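Side-chain contacts in amidohydrolase (Xanthomonas campestris pv. campestris, PDB 4DZH), which probably deaminates adenosine-type substrates such as 5'-methylthioadenosine, as a zinc-binding member of the ATZ/TRZ amidohydrolase family: residues Val64-Ala69 and Val410-Ile415; Ala126-Gly131 and His153-Leu158. All blocks are in the same frame, centred on the assembly; numbering follows the deposited sequence.

Contact 1 (Val64-Ala69 and Val410-Ile415)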
loop_
_atom_site.group_PDB
_atom_site.type_symbol
_atom_site.label_atom_id
_atom_site.label_comp_id
_atom_site.label_asym_id
_atom_site.label_seq_id
_atom_site.Cartn_x
_atom_site.Cartn_y
_atom_site.Cartn_z
ATOM N N VAL A 64 -17.906 9.517 23.451
ATOM C CA VAL A 64 -17.641 8.492 22.432
ATOM C C VAL A 64 -16.594 7.540 22.973
ATOM O O VAL A 64 -15.481 7.951 23.308
ATOM C CB VAL A 64 -17.138 9.153 21.123
ATOM C CG1 VAL A 64 -16.695 8.088 20.096
ATOM C CG2 VAL A 64 -18.205 10.062 20.562
ATOM N N SER A 65 -16.935 6.259 23.085
ATOM C CA SER A 65 -15.992 5.337 23.663
ATOM C C SER A 65 -15.552 4.342 22.605
ATOM O O SER A 65 -16.386 3.644 22.016
ATOM C CB SER A 65 -16.605 4.589 24.840
ATOM O OG SER A 65 -17.361 3.511 24.363
ATOM N N ARG A 66 -14.241 4.259 22.412
ATOM C CA ARG A 66 -13.669 3.366 21.399
ATOM C C ARG A 66 -12.519 2.650 22.068
ATOM O O ARG A 66 -11.361 2.985 21.857
ATOM C CB ARG A 66 -13.163 4.195 20.220
ATOM C CG ARG A 66 -14.245 4.902 19.459
ATOM C CD ARG A 66 -15.184 3.950 18.716
ATOM N NE ARG A 66 -16.171 4.710 17.937
ATOM C CZ ARG A 66 -17.405 5.025 18.343
ATOM N NH1 ARG A 66 -17.866 4.654 19.552
ATOM N NH2 ARG A 66 -18.217 5.715 17.542
ATOM N N PRO A 67 -12.829 1.686 22.944
ATOM C CA PRO A 67 -11.758 1.087 23.752
ATOM C C PRO A 67 -10.746 0.257 22.960
ATOM O O PRO A 67 -9.669 -0.035 23.495
ATOM C CB PRO A 67 -12.531 0.215 24.733
ATOM C CG PRO A 67 -13.820 -0.066 24.038
ATOM C CD PRO A 67 -14.157 1.133 23.260
ATOM N N ASP A 68 -11.064 -0.085 21.713
ATOM C CA ASP A 68 -10.184 -0.928 20.883
ATOM C C ASP A 68 -9.385 -0.090 19.888
ATOM O O ASP A 68 -8.593 -0.633 19.085
ATOM C CB ASP A 68 -10.994 -1.980 20.108
ATOM C CG ASP A 68 -11.623 -3.041 21.019
ATOM O OD1 ASP A 68 -10.978 -3.450 22.016
ATOM O OD2 ASP A 68 -12.761 -3.475 20.719
ATOM N N ALA A 69 -9.570 1.222 19.940
ATOM C CA ALA A 69 -9.076 2.078 18.847
ATOM C C ALA A 69 -7.887 2.887 19.302
ATOM O O ALA A 69 -7.766 3.184 20.504
ATOM C CB ALA A 69 -10.177 3.041 18.365
ATOM N N VAL A 410 -10.103 2.994 9.668
ATOM C CA VAL A 410 -10.613 4.252 10.227
ATOM C C VAL A 410 -12.100 4.130 10.510
ATOM O O VAL A 410 -12.881 3.801 9.613
ATOM C CB VAL A 410 -10.344 5.427 9.237
ATOM C CG1 VAL A 410 -11.038 6.718 9.696
ATOM C CG2 VAL A 410 -8.805 5.632 9.079
ATOM N N THR A 411 -12.537 4.406 11.736
ATOM C CA THR A 411 -13.966 4.295 12.035
ATOM C C THR A 411 -14.663 5.599 12.347
ATOM O O THR A 411 -15.829 5.776 12.028
ATOM C CB THR A 411 -14.211 3.347 13.213
ATOM O OG1 THR A 411 -13.491 3.816 14.360
ATOM C CG2 THR A 411 -13.740 1.909 12.853
ATOM N N ASP A 412 -13.916 6.539 12.895
ATOM C CA ASP A 412 -14.502 7.837 13.238
ATOM C C ASP A 412 -13.520 8.973 12.948
ATOM O O ASP A 412 -12.328 8.817 13.162
ATOM C CB ASP A 412 -14.930 7.879 14.713
ATOM C CG ASP A 412 -15.915 6.736 15.086
ATOM O OD1 ASP A 412 -17.155 6.903 14.953
ATOM O OD2 ASP A 412 -15.431 5.661 15.476
ATOM N N VAL A 413 -14.091 10.067 12.492
ATOM C CA VAL A 413 -13.336 11.256 12.109
ATOM C C VAL A 413 -14.074 12.511 12.545
ATOM O O VAL A 413 -15.294 12.675 12.296
ATOM C CB VAL A 413 -13.205 11.298 10.587
ATOM C CG1 VAL A 413 -12.564 12.627 10.156
ATOM C CG2 VAL A 413 -12.388 10.112 10.125
ATOM N N TRP A 414 -13.334 13.416 13.175
ATOM C CA TRP A 414 -13.850 14.740 13.532
ATOM C C TRP A 414 -12.935 15.797 12.945
ATOM O O TRP A 414 -11.708 15.612 12.934
ATOM C CB TRP A 414 -13.837 14.950 15.039
ATOM C CG TRP A 414 -14.696 14.007 15.829
ATOM C CD1 TRP A 414 -15.963 14.257 16.316
ATOM C CD2 TRP A 414 -14.347 12.695 16.265
ATOM N NE1 TRP A 414 -16.418 13.169 17.033
ATOM C CE2 TRP A 414 -15.444 12.207 17.034
ATOM C CE3 TRP A 414 -13.213 11.891 16.111
ATOM C CZ2 TRP A 414 -15.447 10.929 17.591
ATOM C CZ3 TRP A 414 -13.224 10.600 16.688
ATOM C CH2 TRP A 414 -14.330 10.152 17.421
ATOM N N ILE A 415 -13.538 16.902 12.499
ATOM C CA ILE A 415 -12.803 18.084 12.010
ATOM C C ILE A 415 -13.363 19.275 12.777
ATOM O O ILE A 415 -14.578 19.570 12.724
ATOM C CB ILE A 415 -12.947 18.324 10.489
ATOM C CG1 ILE A 415 -12.470 17.083 9.723
ATOM C CG2 ILE A 415 -12.166 19.615 10.026
ATOM C CD1 ILE A 415 -12.442 17.279 8.176
#
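Asp412 is the first residue of strand 410-415 to grip the other segment, and Arg66 is its partner. Its carboxylate is held on one face by the preceding residue, where Thr411 OG1 donates to Asp412 OD2 over 2.9 Å. From the opposite face of the same oxygen comes Arg66 NE, 2.7 Å from Asp412 OD2 in an almost straight bond (176°). Arg66 NH2 takes the other oxygen, 3.0 Å from Asp412 OD1, so the salt bridge is bidentate and side-on. Both carboxylate oxygens lie near the guanidinium plane, yet the two flat groups are turned 50° apart, and the arginine nitrogens approach from above the carboxylate plane. The bend of the arginine chain at chi2 (-67°) folds the guanidinium back over its own strand: Arg66 NH1 donates to Ser65 O at 3.0 Å, and Val64 CG1 sits over one guanidinium face.

Further along, Trp414 points the benzene end of its indole at Val64, whose CG1 meets the ring at its edge, 4.0 Å from Trp414 CZ2. The contact joins edge strand 63-66, paired with 16-20, to strand 410-415, which pairs with 381-385 and 418-422. Gln423 N adds a second donor to Asp412 OD1, so each oxygen of the buried carboxylate has two; this should favour its charged form and restrict rotation of the guanidinium.

Contact 2 (Ala126-Gly131 and His153-Leu158)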
loop_
_atom_site.group_PDB
_atom_site.type_symbol
_atom_site.label_atom_id
_atom_site.label_comp_id
_atom_site.label_asym_id
_atom_site.label_seq_id
_atom_site.Cartn_x
_atom_site.Cartn_y
_atom_site.Cartn_z
ATOM N N ALA A 126 -15.079 12.625 0.372
ATOM C CA ALA A 126 -15.576 11.340 0.881
ATOM C C ALA A 126 -14.428 10.310 1.033
ATOM O O ALA A 126 -14.328 9.614 2.052
ATOM C CB ALA A 126 -16.689 10.823 -0.046
ATOM N N GLU A 127 -13.592 10.187 -0.003
ATOM C CA GLU A 127 -12.495 9.235 0.052
ATOM C C GLU A 127 -11.497 9.568 1.160
ATOM O O GLU A 127 -11.006 8.665 1.877
ATOM C CB GLU A 127 -11.777 9.139 -1.305
ATOM C CG GLU A 127 -10.618 8.125 -1.244
ATOM C CD GLU A 127 -9.954 7.869 -2.568
ATOM O OE1 GLU A 127 -10.420 8.356 -3.607
ATOM O OE2 GLU A 127 -8.923 7.155 -2.528
ATOM N N MET A 128 -11.256 10.870 1.347
ATOM C CA MET A 128 -10.284 11.309 2.347
ATOM C C MET A 128 -10.810 11.030 3.733
ATOM O O MET A 128 -10.120 10.430 4.527
ATOM C CB MET A 128 -9.915 12.771 2.178
ATOM C CG MET A 128 -9.082 12.977 0.922
ATOM S SD MET A 128 -8.464 14.677 0.792
ATOM C CE MET A 128 -10.030 15.589 0.618
ATOM N N LEU A 129 -12.069 11.377 3.978
ATOM C CA LEU A 129 -12.655 11.152 5.318
ATOM C C LEU A 129 -12.684 9.664 5.677
ATOM O O LEU A 129 -12.331 9.268 6.780
ATOM C CB LEU A 129 -14.071 11.725 5.444
ATOM C CG LEU A 129 -14.121 13.246 5.372
ATOM C CD1 LEU A 129 -15.548 13.764 5.191
ATOM C CD2 LEU A 129 -13.463 13.838 6.641
ATOM N N ARG A 130 -13.035 8.835 4.694
ATOM C CA ARG A 130 -13.164 7.389 4.928
ATOM C C ARG A 130 -11.795 6.761 5.269
ATOM O O ARG A 130 -11.703 5.691 5.894
ATOM C CB ARG A 130 -13.838 6.718 3.733
ATOM C CG ARG A 130 -15.394 6.898 3.740
ATOM C CD ARG A 130 -16.003 6.724 2.380
ATOM N NE ARG A 130 -15.743 5.407 1.790
ATOM C CZ ARG A 130 -16.563 4.360 1.858
ATOM N NH1 ARG A 130 -17.715 4.419 2.535
ATOM N NH2 ARG A 130 -16.225 3.236 1.228
ATOM N N GLY A 131 -10.723 7.487 4.892
ATOM C CA GLY A 131 -9.375 7.045 5.136
ATOM C C GLY A 131 -8.619 7.840 6.160
ATOM O O GLY A 131 -7.391 7.761 6.221
ATOM N N HIS A 153 -18.363 21.364 3.425
ATOM C CA HIS A 153 -18.269 20.061 4.035
ATOM C C HIS A 153 -17.549 20.070 5.370
ATOM O O HIS A 153 -17.312 18.992 5.979
ATOM C CB HIS A 153 -17.561 19.060 3.090
ATOM C CG HIS A 153 -18.410 18.629 1.939
ATOM N ND1 HIS A 153 -18.530 19.364 0.788
ATOM C CD2 HIS A 153 -19.262 17.583 1.815
ATOM C CE1 HIS A 153 -19.384 18.763 -0.030
ATOM N NE2 HIS A 153 -19.844 17.688 0.574
ATOM N N GLY A 154 -17.154 21.253 5.819
ATOM C CA GLY A 154 -16.368 21.332 7.028
ATOM C C GLY A 154 -14.996 20.690 7.000
ATOM O O GLY A 154 -14.546 20.164 8.005
ATOM N N PHE A 155 -14.312 20.759 5.854
ATOM C CA PHE A 155 -13.081 20.026 5.656
ATOM C C PHE A 155 -11.941 21.039 5.553
ATOM O O PHE A 155 -12.111 22.057 4.901
ATOM C CB PHE A 155 -13.196 19.165 4.375
ATOM C CG PHE A 155 -12.066 18.184 4.197
ATOM C CD1 PHE A 155 -10.827 18.577 3.679
ATOM C CD2 PHE A 155 -12.243 16.862 4.556
ATOM C CE1 PHE A 155 -9.784 17.657 3.552
ATOM C CE2 PHE A 155 -11.190 15.922 4.452
ATOM C CZ PHE A 155 -9.962 16.318 3.928
ATOM N N ARG A 156 -10.821 20.786 6.249
ATOM C CA ARG A 156 -9.759 21.789 6.326
ATOM C C ARG A 156 -8.879 21.791 5.073
ATOM O O ARG A 156 -8.514 20.743 4.543
ATOM C CB ARG A 156 -8.901 21.529 7.564
ATOM C CG ARG A 156 -8.051 22.749 7.990
ATOM C CD ARG A 156 -7.322 22.438 9.287
ATOM N NE ARG A 156 -8.262 22.076 10.340
ATOM C CZ ARG A 156 -8.983 22.961 11.035
ATOM N NH1 ARG A 156 -8.903 24.273 10.764
ATOM N NH2 ARG A 156 -9.805 22.539 11.987
ATOM N N ALA A 157 -8.512 22.982 4.617
ATOM C CA ALA A 157 -7.689 23.036 3.410
ATOM C C ALA A 157 -6.869 24.290 3.312
ATOM O O ALA A 157 -7.332 25.393 3.606
ATOM C CB ALA A 157 -8.584 22.954 2.181
ATOM N N LEU A 158 -5.665 24.100 2.797
ATOM C CA LEU A 158 -4.879 25.231 2.243
ATOM C C LEU A 158 -5.115 25.139 0.742
ATOM O O LEU A 158 -4.765 24.105 0.118
ATOM C CB LEU A 158 -3.388 25.048 2.575
ATOM C CG LEU A 158 -2.481 26.156 1.986
ATOM C CD1 LEU A 158 -2.845 27.550 2.499
ATOM C CD2 LEU A 158 -1.002 25.880 2.276
#
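Phe155 reaches from just before strand 156-163 to helix 114-130, where Met128 and Leu129 receive its ring in two different ways. The phenyl group is swung away from the backbone nitrogen (chi1 -170°) and projects toward the last helical turn, far end first. Met128 crosses it at about a right angle. Bending of the thioether at chi3 (-65°) brings the methyl group to the end of the ring, with Met128 CE 3.4 Å from Phe155 CZ. The sulfur takes part as well: Met128 SD is 4.9 Å from the centroid of the Phe155 ring and 55° off the ring normal, an oblique Met-aromatic contact rather than one squarely over the face or at the edge.

Leu129, by contrast, runs past the ring in the opposite direction and lies at its edge, its CD2 close to the ring plane and 3.8 Å from Phe155 CE2. Met128 thus takes the far end around CZ, and Leu129 the CE2-CD2 side.

The backbone before Phe155 delivers it to this position. Helix 143-152 ends in a Schellman motif at Gly154, whose positive phi turns the chain toward the strand. Met128 also packs on Thr133 and Val136 of strand 133-139, the barrel strand paired with 156-163; the contact packs helix 114-130 against these strands of the TIM barrel. Elsewhere on the helix, Arg130 forms a salt bridge to Glu390 of the second subunit. No polar bond joins the two segments themselves: the contact rests on dispersion and the close fit of three buried side chains, with perhaps a small sulfur-aromatic term.

In the fold
Strand 410-415 is shared ground. Thr411, Asp412 and Trp414 point toward 64-69, while Val410, Val413 and Ile415 pack against contact 2: Ile415 CD1 lies 3.6 Å from Phe155 CD2, and Val413 CG2 3.5 Å from Leu129 O. Through this strand the sheet that holds 63-66 is connected to the helix and strand of the barrel that meet in contact 2. The centres of the two contacts are about 16 Å apart. Contact 1 lies away from the metal sites. Contact 2 is nearer the metals: the Met128 side chain is about 10 Å from that of the zinc ligand His79 and about 14 Å from a bound zinc ion, too far to bind it.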